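Local coordinates for guanine nucleotide exchange factor SRM1 (Saccharomyces cerevisiae, PDB 3OF7), which promotes exchange of GDP for GTP on the GTPases GSP1 and GSP2, controls RNA metabolism and transport, and binds chromatin, at residues D350-Y355 and G362-V367; V345-D350 and L369-N374; G321-L326 and C337-M342; D341-G346 and D417-T422; H387-V392 and Y399-G404. All coordinates share one frame; numbering follows the deposited sequence.

Contact 1: D350-Y355 and G362-V367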
# COMPACT_ATOMS: atom_id res chain seq x y z
N ASP A 350 -19.39 20.62 0.84
CA ASP A 350 -20.62 20.90 1.59
C ASP A 350 -20.89 19.95 2.76
O ASP A 350 -21.95 20.03 3.39
CB ASP A 350 -21.83 20.94 0.65
CG ASP A 350 -21.79 22.13 -0.30
N ASN A 351 -19.95 19.06 3.06
CA ASN A 351 -20.07 18.15 4.20
C ASN A 351 -18.81 18.10 5.08
O ASN A 351 -18.70 17.26 5.98
CB ASN A 351 -20.45 16.73 3.73
CG ASN A 351 -21.85 16.67 3.12
OD1 ASN A 351 -22.80 17.26 3.64
ND2 ASN A 351 -21.98 15.95 2.01
N LEU A 352 -17.87 19.00 4.82
CA LEU A 352 -16.68 19.13 5.66
C LEU A 352 -17.07 19.44 7.10
O LEU A 352 -17.87 20.35 7.35
CB LEU A 352 -15.72 20.20 5.11
CG LEU A 352 -15.07 19.92 3.75
CD1 LEU A 352 -14.42 21.18 3.19
CD2 LEU A 352 -14.04 18.79 3.86
N PRO A 353 -16.51 18.68 8.06
CA PRO A 353 -16.82 18.86 9.48
C PRO A 353 -16.25 20.16 10.04
O PRO A 353 -15.41 20.80 9.40
CB PRO A 353 -16.16 17.65 10.14
CG PRO A 353 -15.07 17.25 9.21
CD PRO A 353 -15.58 17.56 7.84
N GLU A 354 -16.73 20.56 11.23
CA GLU A 354 -16.32 21.82 11.85
C GLU A 354 -14.85 21.83 12.30
O GLU A 354 -14.25 22.90 12.43
CB GLU A 354 -17.24 22.17 13.03
CG GLU A 354 -18.55 22.86 12.62
CD GLU A 354 -19.29 23.50 13.79
OE1 GLU A 354 -18.70 23.62 14.90
OE2 GLU A 354 -20.46 23.90 13.61
N TYR A 355 -14.28 20.65 12.52
CA TYR A 355 -12.86 20.54 12.89
C TYR A 355 -11.91 20.52 11.68
O TYR A 355 -10.71 20.30 11.84
CB TYR A 355 -12.61 19.32 13.80
CG TYR A 355 -13.15 18.02 13.25
CD1 TYR A 355 -14.43 17.58 13.59
CD2 TYR A 355 -12.39 17.22 12.39
CE1 TYR A 355 -14.94 16.39 13.09
CE2 TYR A 355 -12.90 16.02 11.87
CZ TYR A 355 -14.17 15.61 12.23
OH TYR A 355 -14.71 14.43 11.74
N GLY A 362 -7.91 31.22 5.14
CA GLY A 362 -9.26 30.65 5.16
C GLY A 362 -9.49 29.48 4.21
O GLY A 362 -10.65 29.11 3.95
N LYS A 363 -8.41 28.89 3.68
CA LYS A 363 -8.54 27.72 2.80
C LYS A 363 -8.47 26.43 3.62
O LYS A 363 -7.56 26.24 4.42
CB LYS A 363 -7.46 27.72 1.71
CG LYS A 363 -7.61 26.62 0.64
CD LYS A 363 -6.64 26.79 -0.55
CE LYS A 363 -5.21 26.38 -0.20
NZ LYS A 363 -4.31 26.23 -1.40
N ALA A 364 -9.45 25.55 3.40
CA ALA A 364 -9.51 24.26 4.08
C ALA A 364 -8.42 23.35 3.52
O ALA A 364 -8.43 23.04 2.33
CB ALA A 364 -10.89 23.64 3.88
N ARG A 365 -7.48 22.95 4.37
CA ARG A 365 -6.30 22.17 3.93
C ARG A 365 -6.31 20.73 4.41
O ARG A 365 -5.64 19.88 3.82
CB ARG A 365 -4.99 22.81 4.42
CG ARG A 365 -4.78 24.29 4.09
CD ARG A 365 -4.29 24.57 2.66
NE ARG A 365 -3.29 23.63 2.14
CZ ARG A 365 -1.97 23.75 2.24
NH1 ARG A 365 -1.41 24.76 2.88
NH2 ARG A 365 -1.18 22.82 1.71
N ALA A 366 -7.03 20.46 5.50
CA ALA A 366 -6.96 19.15 6.17
C ALA A 366 -8.17 18.80 7.05
O ALA A 366 -8.83 19.69 7.59
CB ALA A 366 -5.66 19.02 6.98
N VAL A 367 -8.43 17.51 7.18
CA VAL A 367 -9.44 16.98 8.11
C VAL A 367 -8.69 16.07 9.07
O VAL A 367 -8.37 14.93 8.73
CB VAL A 367 -10.56 16.21 7.36
CG1 VAL A 367 -11.60 15.64 8.34
CG2 VAL A 367 -11.25 17.12 6.33

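Contact 2: V345-D350 and L369-N374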
# COMPACT_ATOMS: atom_id res chain seq x y z
N VAL A 345 -8.82 13.05 1.04
CA VAL A 345 -9.72 12.46 2.04
C VAL A 345 -11.12 12.10 1.50
O VAL A 345 -11.86 11.35 2.15
CB VAL A 345 -9.82 13.31 3.33
CG1 VAL A 345 -8.47 13.30 4.05
CG2 VAL A 345 -10.25 14.74 3.01
N GLY A 346 -11.47 12.62 0.33
CA GLY A 346 -12.70 12.21 -0.37
C GLY A 346 -13.99 12.66 0.30
O GLY A 346 -15.01 11.96 0.20
N ILE A 347 -13.92 13.79 1.00
CA ILE A 347 -15.09 14.40 1.65
C ILE A 347 -15.51 15.63 0.82
O ILE A 347 -14.68 16.49 0.51
CB ILE A 347 -14.78 14.81 3.12
CG1 ILE A 347 -14.34 13.59 3.94
CG2 ILE A 347 -15.98 15.50 3.77
CD1 ILE A 347 -13.60 13.92 5.23
N PRO A 348 -16.80 15.71 0.44
CA PRO A 348 -17.19 16.86 -0.39
C PRO A 348 -17.28 18.14 0.43
O PRO A 348 -17.57 18.09 1.63
CB PRO A 348 -18.57 16.46 -0.91
CG PRO A 348 -19.11 15.52 0.10
CD PRO A 348 -17.95 14.83 0.75
N LYS A 349 -17.02 19.28 -0.22
CA LYS A 349 -16.98 20.59 0.45
C LYS A 349 -18.18 20.87 1.36
O LYS A 349 -18.01 21.27 2.51
CB LYS A 349 -16.83 21.71 -0.59
CG LYS A 349 -16.76 23.11 0.02
CD LYS A 349 -16.23 24.14 -0.96
CE LYS A 349 -15.97 25.48 -0.26
NZ LYS A 349 -15.37 26.48 -1.20
N ASP A 350 -19.39 20.62 0.84
CA ASP A 350 -20.62 20.90 1.59
C ASP A 350 -20.89 19.95 2.76
O ASP A 350 -21.95 20.03 3.39
CB ASP A 350 -21.83 20.94 0.65
CG ASP A 350 -21.79 22.13 -0.30
N LEU A 369 -9.18 14.58 12.06
CA LEU A 369 -9.75 13.45 12.81
C LEU A 369 -10.41 12.50 11.83
O LEU A 369 -10.99 12.96 10.84
CB LEU A 369 -10.79 13.93 13.82
CG LEU A 369 -10.43 14.93 14.92
CD1 LEU A 369 -11.70 15.27 15.70
CD2 LEU A 369 -9.33 14.40 15.84
N PRO A 370 -10.35 11.18 12.09
CA PRO A 370 -11.00 10.20 11.22
C PRO A 370 -12.47 10.55 11.07
O PRO A 370 -13.17 10.75 12.07
CB PRO A 370 -10.85 8.89 12.00
CG PRO A 370 -9.68 9.09 12.85
CD PRO A 370 -9.64 10.54 13.21
N THR A 371 -12.92 10.66 9.82
CA THR A 371 -14.27 11.14 9.52
C THR A 371 -14.94 10.16 8.57
O THR A 371 -14.40 9.83 7.51
CB THR A 371 -14.22 12.57 8.91
OG1 THR A 371 -13.47 13.43 9.78
CG2 THR A 371 -15.62 13.15 8.70
N LYS A 372 -16.11 9.67 8.96
CA LYS A 372 -16.83 8.68 8.17
C LYS A 372 -17.31 9.27 6.85
O LYS A 372 -17.88 10.36 6.82
CB LYS A 372 -18.01 8.08 8.95
CG LYS A 372 -18.79 7.01 8.18
CD LYS A 372 -19.64 6.12 9.09
CE LYS A 372 -21.05 6.65 9.29
NZ LYS A 372 -21.92 5.66 10.03
N LEU A 373 -17.07 8.55 5.75
CA LEU A 373 -17.55 8.97 4.44
C LEU A 373 -19.02 8.58 4.28
O LEU A 373 -19.43 7.48 4.66
CB LEU A 373 -16.72 8.35 3.31
CG LEU A 373 -15.24 8.71 3.18
CD1 LEU A 373 -14.71 8.30 1.81
CD2 LEU A 373 -15.02 10.20 3.40
N ASN A 374 -19.79 9.50 3.72
CA ASN A 374 -21.22 9.28 3.51
C ASN A 374 -21.54 9.21 2.03
O ASN A 374 -20.73 9.62 1.20
CB ASN A 374 -22.02 10.39 4.20
CG ASN A 374 -21.93 10.31 5.71
OD1 ASN A 374 -21.61 11.30 6.37
ND2 ASN A 374 -22.19 9.13 6.26

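Contact 3: G321-L326 and C337-M342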
# COMPACT_ATOMS: atom_id res chain seq x y z
N GLY A 321 -1.55 7.14 2.27
CA GLY A 321 -0.65 7.71 1.28
C GLY A 321 0.39 8.63 1.89
O GLY A 321 0.84 8.39 3.00
N GLU A 322 0.78 9.67 1.16
CA GLU A 322 1.73 10.64 1.71
C GLU A 322 1.13 11.45 2.86
O GLU A 322 1.75 11.59 3.93
CB GLU A 322 2.29 11.57 0.62
CG GLU A 322 3.46 12.41 1.14
CD GLU A 322 4.15 13.25 0.09
OE1 GLU A 322 3.57 13.51 -0.99
OE2 GLU A 322 5.28 13.68 0.37
N HIS A 323 -0.07 11.98 2.65
CA HIS A 323 -0.64 12.94 3.61
C HIS A 323 -2.09 12.65 3.98
O HIS A 323 -2.79 13.54 4.46
CB HIS A 323 -0.56 14.36 3.05
CG HIS A 323 0.84 14.83 2.77
ND1 HIS A 323 1.16 15.54 1.64
CD2 HIS A 323 1.98 14.73 3.50
CE1 HIS A 323 2.45 15.85 1.67
NE2 HIS A 323 2.97 15.36 2.79
N HIS A 324 -2.53 11.41 3.76
CA HIS A 324 -3.89 11.01 4.14
C HIS A 324 -3.93 9.56 4.58
O HIS A 324 -3.02 8.78 4.27
CB HIS A 324 -4.89 11.24 3.00
CG HIS A 324 -4.75 10.28 1.86
ND1 HIS A 324 -5.74 9.38 1.52
CD2 HIS A 324 -3.74 10.08 0.98
CE1 HIS A 324 -5.35 8.67 0.48
NE2 HIS A 324 -4.15 9.08 0.12
N SER A 325 -4.98 9.21 5.31
CA SER A 325 -5.15 7.86 5.81
C SER A 325 -6.59 7.41 5.64
O SER A 325 -7.50 8.22 5.70
CB SER A 325 -4.79 7.80 7.28
OG SER A 325 -3.46 8.25 7.45
N LEU A 326 -6.77 6.11 5.44
CA LEU A 326 -8.10 5.53 5.24
C LEU A 326 -8.29 4.33 6.14
O LEU A 326 -7.54 3.37 6.06
CB LEU A 326 -8.29 5.13 3.77
CG LEU A 326 -8.03 6.21 2.71
CD1 LEU A 326 -8.11 5.59 1.33
CD2 LEU A 326 -9.02 7.38 2.84
N CYS A 337 -8.79 10.74 7.07
CA CYS A 337 -8.21 11.93 7.68
C CYS A 337 -6.94 12.35 6.94
O CYS A 337 -6.31 11.53 6.26
CB CYS A 337 -7.90 11.71 9.17
SG CYS A 337 -6.85 10.31 9.53
N GLY A 338 -6.57 13.62 7.10
CA GLY A 338 -5.41 14.18 6.44
C GLY A 338 -5.75 15.24 5.42
O GLY A 338 -6.74 15.99 5.55
N ARG A 339 -4.94 15.29 4.37
CA ARG A 339 -4.93 16.38 3.41
C ARG A 339 -6.18 16.48 2.51
O ARG A 339 -6.75 15.47 2.10
CB ARG A 339 -3.67 16.27 2.55
CG ARG A 339 -3.37 17.50 1.74
CD ARG A 339 -1.95 17.43 1.23
NE ARG A 339 -1.63 18.64 0.49
CZ ARG A 339 -0.50 18.85 -0.18
NH1 ARG A 339 0.45 17.93 -0.20
NH2 ARG A 339 -0.33 20.01 -0.80
N LEU A 340 -6.55 17.73 2.21
CA LEU A 340 -7.74 18.06 1.42
C LEU A 340 -7.41 18.78 0.11
O LEU A 340 -8.27 18.90 -0.78
CB LEU A 340 -8.66 18.93 2.30
CG LEU A 340 -10.14 19.20 2.01
CD1 LEU A 340 -10.92 17.91 1.87
CD2 LEU A 340 -10.69 20.04 3.16
N ASP A 341 -6.16 19.26 -0.03
CA ASP A 341 -5.74 20.07 -1.19
C ASP A 341 -6.00 19.38 -2.53
O ASP A 341 -6.36 20.03 -3.51
CB ASP A 341 -4.25 20.45 -1.10
CG ASP A 341 -3.92 21.29 0.12
OD1 ASP A 341 -4.68 22.23 0.43
OD2 ASP A 341 -2.90 21.01 0.78
N MET A 342 -5.80 18.06 -2.56
CA MET A 342 -6.04 17.29 -3.79
C MET A 342 -7.18 16.30 -3.58
O MET A 342 -7.24 15.25 -4.22
CB MET A 342 -4.76 16.56 -4.24
CG MET A 342 -3.63 17.51 -4.71
SD MET A 342 -1.99 16.76 -4.93
CE MET A 342 -1.17 17.27 -3.43

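Contact 4: D341-G346 and D417-T422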
# COMPACT_ATOMS: atom_id res chain seq x y z
N ASP A 341 -6.16 19.26 -0.03
CA ASP A 341 -5.74 20.07 -1.19
C ASP A 341 -6.00 19.38 -2.53
O ASP A 341 -6.36 20.03 -3.51
CB ASP A 341 -4.25 20.45 -1.10
CG ASP A 341 -3.92 21.29 0.12
OD1 ASP A 341 -4.68 22.23 0.43
OD2 ASP A 341 -2.90 21.01 0.78
N MET A 342 -5.80 18.06 -2.56
CA MET A 342 -6.04 17.29 -3.79
C MET A 342 -7.18 16.30 -3.58
O MET A 342 -7.24 15.25 -4.22
CB MET A 342 -4.76 16.56 -4.24
CG MET A 342 -3.63 17.51 -4.71
SD MET A 342 -1.99 16.76 -4.93
CE MET A 342 -1.17 17.27 -3.43
N PHE A 343 -8.09 16.67 -2.67
CA PHE A 343 -9.27 15.86 -2.34
C PHE A 343 -8.90 14.46 -1.83
O PHE A 343 -9.69 13.52 -1.99
CB PHE A 343 -10.21 15.73 -3.54
CG PHE A 343 -10.87 17.03 -3.97
CD1 PHE A 343 -11.18 18.03 -3.05
CD2 PHE A 343 -11.21 17.23 -5.31
CE1 PHE A 343 -11.80 19.24 -3.45
CE2 PHE A 343 -11.85 18.42 -5.73
CZ PHE A 343 -12.14 19.42 -4.79
N GLU A 344 -7.72 14.33 -1.22
CA GLU A 344 -7.22 13.02 -0.79
C GLU A 344 -8.20 12.30 0.12
O GLU A 344 -8.41 11.10 -0.02
CB GLU A 344 -5.84 13.12 -0.12
CG GLU A 344 -4.72 13.60 -1.05
CD GLU A 344 -4.48 15.11 -1.00
OE1 GLU A 344 -5.45 15.90 -0.83
OE2 GLU A 344 -3.30 15.52 -1.15
N VAL A 345 -8.82 13.05 1.04
CA VAL A 345 -9.72 12.46 2.04
C VAL A 345 -11.12 12.10 1.50
O VAL A 345 -11.86 11.35 2.15
CB VAL A 345 -9.82 13.31 3.33
CG1 VAL A 345 -8.47 13.30 4.05
CG2 VAL A 345 -10.25 14.74 3.01
N GLY A 346 -11.47 12.62 0.33
CA GLY A 346 -12.70 12.21 -0.37
C GLY A 346 -13.99 12.66 0.30
O GLY A 346 -15.01 11.96 0.20
N ASP A 417 -8.99 17.02 -10.06
CA ASP A 417 -9.09 16.12 -8.91
C ASP A 417 -10.52 15.63 -8.70
O ASP A 417 -11.48 16.35 -9.00
CB ASP A 417 -8.57 16.80 -7.64
CG ASP A 417 -7.14 17.30 -7.78
OD1 ASP A 417 -6.37 16.72 -8.58
OD2 ASP A 417 -6.79 18.26 -7.08
N THR A 418 -10.65 14.39 -8.21
CA THR A 418 -11.95 13.77 -7.97
C THR A 418 -12.29 13.86 -6.48
O THR A 418 -11.58 13.30 -5.63
CB THR A 418 -11.98 12.30 -8.47
OG1 THR A 418 -11.73 12.27 -9.87
CG2 THR A 418 -13.33 11.66 -8.18
N GLU A 419 -13.39 14.55 -6.19
CA GLU A 419 -13.71 14.96 -4.81
C GLU A 419 -14.18 13.86 -3.87
O GLU A 419 -13.85 13.88 -2.68
CB GLU A 419 -14.73 16.11 -4.83
CG GLU A 419 -14.91 16.79 -3.49
CD GLU A 419 -15.78 18.03 -3.57
OE1 GLU A 419 -16.64 18.09 -4.48
OE2 GLU A 419 -15.61 18.94 -2.73
N VAL A 420 -14.97 12.92 -4.38
CA VAL A 420 -15.54 11.85 -3.56
C VAL A 420 -15.34 10.53 -4.29
O VAL A 420 -15.10 10.52 -5.49
CB VAL A 420 -17.06 12.07 -3.30
CG1 VAL A 420 -17.29 13.27 -2.38
CG2 VAL A 420 -17.84 12.22 -4.61
N PRO A 421 -15.42 9.39 -3.56
CA PRO A 421 -15.27 8.08 -4.19
C PRO A 421 -16.21 7.92 -5.39
O PRO A 421 -17.44 8.04 -5.25
CB PRO A 421 -15.61 7.11 -3.06
CG PRO A 421 -15.20 7.86 -1.82
CD PRO A 421 -15.61 9.27 -2.10
N THR A 422 -15.63 7.64 -6.55
CA THR A 422 -16.36 7.64 -7.81
C THR A 422 -16.14 6.32 -8.53
O THR A 422 -15.01 5.86 -8.73
CB THR A 422 -15.95 8.86 -8.67
OG1 THR A 422 -16.23 10.06 -7.94
CG2 THR A 422 -16.69 8.91 -9.99
O HOH W 1 -8.75 19.69 -5.71

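Contact 5: H387-V392 and Y399-G404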
# COMPACT_ATOMS: atom_id res chain seq x y z
N HIS A 387 -1.32 10.51 -3.46
CA HIS A 387 -2.42 11.48 -3.32
C HIS A 387 -3.74 11.02 -3.97
O HIS A 387 -4.60 11.84 -4.27
CB HIS A 387 -2.00 12.86 -3.83
CG HIS A 387 -0.88 13.44 -3.03
ND1 HIS A 387 -1.10 14.18 -1.88
CD2 HIS A 387 0.46 13.30 -3.14
CE1 HIS A 387 0.06 14.49 -1.34
NE2 HIS A 387 1.03 13.97 -2.08
N HIS A 388 -3.88 9.71 -4.15
CA HIS A 388 -5.13 9.14 -4.66
C HIS A 388 -5.43 7.86 -3.90
O HIS A 388 -4.58 7.34 -3.15
CB HIS A 388 -5.05 8.89 -6.17
CG HIS A 388 -4.08 7.81 -6.55
ND1 HIS A 388 -4.48 6.55 -6.93
CD2 HIS A 388 -2.73 7.80 -6.59
CE1 HIS A 388 -3.42 5.81 -7.21
NE2 HIS A 388 -2.34 6.54 -7.00
N SER A 389 -6.65 7.36 -4.06
CA SER A 389 -7.06 6.14 -3.40
C SER A 389 -7.99 5.36 -4.32
O SER A 389 -8.58 5.92 -5.25
CB SER A 389 -7.79 6.44 -2.09
OG SER A 389 -7.07 7.38 -1.30
N VAL A 390 -8.10 4.07 -4.04
CA VAL A 390 -9.03 3.19 -4.72
C VAL A 390 -9.62 2.26 -3.66
O VAL A 390 -8.88 1.65 -2.89
CB VAL A 390 -8.34 2.34 -5.83
CG1 VAL A 390 -9.35 1.42 -6.54
CG2 VAL A 390 -7.63 3.23 -6.85
N ALA A 391 -10.95 2.20 -3.61
CA ALA A 391 -11.65 1.28 -2.70
C ALA A 391 -12.53 0.32 -3.50
O ALA A 391 -13.00 0.65 -4.59
CB ALA A 391 -12.47 2.06 -1.69
N VAL A 392 -12.76 -0.87 -2.95
CA VAL A 392 -13.58 -1.87 -3.64
C VAL A 392 -14.86 -2.09 -2.86
O VAL A 392 -14.83 -2.47 -1.68
CB VAL A 392 -12.84 -3.21 -3.80
CG1 VAL A 392 -13.71 -4.21 -4.59
CG2 VAL A 392 -11.53 -3.00 -4.52
N TYR A 399 -13.88 2.05 -6.77
CA TYR A 399 -14.20 3.48 -6.64
C TYR A 399 -12.91 4.22 -6.33
O TYR A 399 -12.13 3.78 -5.49
CB TYR A 399 -15.19 3.72 -5.50
CG TYR A 399 -16.60 3.23 -5.81
CD1 TYR A 399 -16.87 1.86 -5.87
CD2 TYR A 399 -17.64 4.13 -6.04
CE1 TYR A 399 -18.14 1.39 -6.17
CE2 TYR A 399 -18.93 3.67 -6.34
CZ TYR A 399 -19.17 2.30 -6.40
OH TYR A 399 -20.42 1.82 -6.69
N SER A 400 -12.70 5.35 -6.99
CA SER A 400 -11.46 6.09 -6.82
C SER A 400 -11.72 7.57 -6.60
O SER A 400 -12.80 8.09 -6.91
CB SER A 400 -10.56 5.90 -8.05
OG SER A 400 -11.21 6.38 -9.22
N TRP A 401 -10.71 8.24 -6.04
CA TRP A 401 -10.78 9.68 -5.81
C TRP A 401 -9.39 10.23 -5.48
O TRP A 401 -8.45 9.46 -5.24
CB TRP A 401 -11.76 10.01 -4.68
CG TRP A 401 -11.35 9.54 -3.28
CD1 TRP A 401 -10.81 10.31 -2.29
CD2 TRP A 401 -11.49 8.22 -2.74
NE1 TRP A 401 -10.61 9.55 -1.16
CE2 TRP A 401 -11.01 8.26 -1.41
CE3 TRP A 401 -11.96 7.00 -3.25
CZ2 TRP A 401 -10.99 7.13 -0.58
CZ3 TRP A 401 -11.95 5.87 -2.42
CH2 TRP A 401 -11.46 5.95 -1.10
N GLY A 402 -9.29 11.55 -5.47
CA GLY A 402 -8.05 12.21 -5.13
C GLY A 402 -7.43 12.93 -6.32
O GLY A 402 -8.14 13.38 -7.22
N PHE A 403 -6.11 13.04 -6.29
CA PHE A 403 -5.34 13.77 -7.29
C PHE A 403 -5.56 13.18 -8.68
O PHE A 403 -5.42 11.97 -8.88
CB PHE A 403 -3.86 13.70 -6.91
CG PHE A 403 -2.96 14.56 -7.75
CD1 PHE A 403 -1.82 14.02 -8.33
CD2 PHE A 403 -3.24 15.91 -7.94
CE1 PHE A 403 -0.96 14.82 -9.10
CE2 PHE A 403 -2.38 16.73 -8.69
CZ PHE A 403 -1.25 16.18 -9.28
N GLY A 404 -5.93 14.03 -9.64
CA GLY A 404 -6.33 13.56 -10.96
C GLY A 404 -5.34 13.74 -12.10
O GLY A 404 -5.49 13.13 -13.16
O HOH W 2 -7.38 9.90 -2.29

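Contact 1: D350-Y355 and G362-V367
The aromatic ring of Tyr355 meets Val367 at a slant, with Tyr355 CE2 3.8 Å from Val367 CG1. One face of the ring carries Pro353 from its own segment. Pro353 CB stands 3.4 Å above the ring plane, offset toward the rim. Leu369 also touches the ring, and the hydroxyl of Tyr355 is hydrogen-bonded to Thr371 OG1. The ring is therefore held at its polar end as well as by packing. CG of Tyr355 lies between the backbone N and the carbonyl carbon (chi1 52°), on the side where the ring reaches Pro353 and Val367.

Val367 is the hub of the contact. Its CG1, anti to the backbone N (chi1 179°), also meets Pro353 CG at 3.9 Å. Those two side chains cross at about a right angle. The other methyl, Val367 CG2, turns to Leu352 and lies 4.1 Å from Leu352 CD2. The two branches of the valine thus serve different neighbours. The second branch of Leu352 reaches the start of the strand, where Leu352 CD1 is 4.4 Å from Ala364 CB. This end of the packing is looser. The contact is apolar throughout, and most of it lies near the surface.

Leu352 also rests on Leu340. Arg365 NE of the same strand forms a salt bridge with Asp341 OD1. Arg365 and Ala366 both face Tyr357, which is a classic beta bulge in the two-stranded hairpin of 357-358 and 364-368. The contact folds the irregular chain 352-355 over this small hairpin, an excursion between the third and fourth strands of one beta-propeller blade.

Contact 2: V345-D350 and L369-N374
Ile347 and Leu373 mark the closest approach of the two backbones, with their CA atoms 6.6 Å apart. Residues 345-350 form a loop that runs into a 3-10 segment at Lys349. Residues 369-374 turn a corner at Leu369 and then run on as a short strand through Thr371. Gly346 has a positive phi of 69°, which favours glycine.

One branch of Leu373 does most of the touching. Its CD2 lies 3.5 Å from Ile347 CG1, tighter than usual for two carbons. The same methyl meets Val345 O at 3.6 Å and Gly346 O at 3.7 Å. It is pressed against the isoleucine and the two carbonyl oxygens, all on the same side of it. Further out, Ile347 CD1 reaches Thr371 CB at 4.0 Å, and these side chains cross at about a right angle. Thr371 OG1 donates to Leu369 O over 2.7 Å, from above the carbonyl plane. The hydroxyl has a further partner in Tyr355.

Main-chain bonds join Thr371 to Ser336 and Leu373 to Leu334. Strand 370-372 is the outermost strand of a four-stranded antiparallel sheet, and the loop packs its apolar side chain onto it, within one blade of the beta-propeller.

Contact 3: G321-L326 and C337-M342
Arg339 runs alongside His323, both side chains pointing the same way. Arg339 CB rests 3.4 Å from His323 O, and its backbone N donates to that same oxygen. CG is anti to the backbone N (chi1 -166°), and the chain stays extended as far as NE. CD passes the imidazole 3.7 Å from His323 ND1. NE turns to its own segment and forms a salt bridge with Asp341 OD2 at 2.7 Å, in the guanidinium plane and on the anti lone pair of that oxygen. Over the centre of one guanidinium face sits Met342 CE, 3.6 Å above the plane. NH1 donates to His323 ND1 over 3.1 Å, somewhat bent at 147°. The imidazole and guanidinium planes are 51° apart. NH2 adds a weak bond to Asp341 OD2.

A leucine in place of Arg339 would probably leave His323 ND1 without its donor, Asp341 OD2 without this ion pair, and the imidazole freer to turn.

The bonds at the backbone are those of antiparallel strands in a propeller blade, the second strand against the third. Ser325 and Cys337 form a hydrogen-bonded pair, Ser325 N giving to Cys337 O at 2.8 Å and Cys337 N to Ser325 O at 3.1 Å. Both side chains lie on the same face of the sheet. His324 and Gly338 form the next, non-hydrogen-bonded pair. A side chain on Gly338 would clash with His323 O and His324 CA. The chain turns a corner there.

Glu322 CG covers the centre of one imidazole face of His323. Phe286 and His387 bring their rings against this histidine. Ser325 OG bonds Gln288 O.

Contact 4: D341-G346 and D417-T422
Asp417 meets both Phe343 and Met342. Its CB lies 3.5 Å from Phe343 CD2, and its OD2 is 3.5 Å from Met342 CA. A water bridges the segments, donating to Asp417 OD2 at 2.8 Å and to Asp341 O at a longer range. OD1 of Asp417 is held by Gly404 N. Next, Thr418 turns its side chain away and offers its carbonyl, with Thr418 O 3.5 Å from Phe343 CB.

Glu419 covers the phenyl ring. CG is anti to the backbone N (chi1 -168°), and the chain, extended beyond CG, lies over one face. Glu419 CG stands 3.8 Å from the centroid of the Phe343 ring and 5° off the normal, a CH-pi contact. The bridging water lies over the centre of the opposite face, so the ring is sandwiched. Glu419 OE2 accepts from Lys349 N. An alanine in place of Phe343 would probably open a gap between the glutamate chain and the water, and leave Glu419 CG without its aromatic partner.

Glu419 O also takes a CA-H...O contact from Gly346 CA at 3.1 Å. Val420 CG1 then touches Gly346 O at 3.7 Å, and Pro421 CD meets the same oxygen at 3.6 Å.

Thr418 and Thr422 bond through their backbones to Gly402 and Ser400 of strand 398-402. The segment 417-422 thus leads into strand 421-423, the outermost strand of one propeller blade, while the loop 341-346 follows strand 334-337 of the blade before it.

Contact 5: H387-V392 and Y399-G404
Ser389 and Trp401 face each other across a hydrogen-bonded pair of two antiparallel strands. Ser389 CB stands over one face of the indole, offset toward the rim and 3.8 Å from the centroid of the six-membered ring, a CH-pi contact. Ala391 CB comes to the ring edge in its plane, 3.9 Å from Trp401 CZ3. CG of Trp401 lies between the backbone N and the carbonyl carbon (chi1 67°). The ring ends up against Ser389 and Ala391 of the neighbouring strand.

The backbones hold this in register. Ser389 N gives to Trp401 O at 3.0 Å, and Trp401 N returns a longer bond. Ala391 and Tyr399 exchange two bonds, each 2.7 Å between N and O. Phe403 N reaches His387 O over 2.8 Å, almost straight at 175°. A water accepts from Ser389 OG at 2.7 Å and donates to Trp401 O. At Gly402 a side chain would run into His387 O and His388 CA.

Further out, Trp401 NE1 makes a weak bond to Glu344 O, and Leu326 packs on the indole. His387 ND1 is hydrogen-bonded to Glu344 OE2 and NE2 to Glu322 OE1. On the other face, Val390 and Ser400 lie together, and Val390 touches Cys439 of strand 432-439.

This beta hairpin forms the two middle strands of a propeller blade. The RCC1 sequence repeats divide within it, strand 388-393 closing one repeat and strand 398-402 opening the next.

In the fold
The five contacts fall in two successive blades of the beta-propeller. Along the chain contact 3 comes first, and contact 1 lies within the span of contact 2. Contact 5 lies within the span of contact 4. Contacts 2 and 3 reach the sheet ending in strand 370-372, and contacts 4 and 5 the sheet ending in strand 421-423. The centres of contacts 4 and 5 are about 7 Å apart, while those of contacts 1 and 5 are about 19 Å apart. Contact 1 is the most peripheral, about 26 Å from the chain centre. The loop after strand 334-337 takes part in contacts 1 to 4, so one excursion ties its own blade to the next.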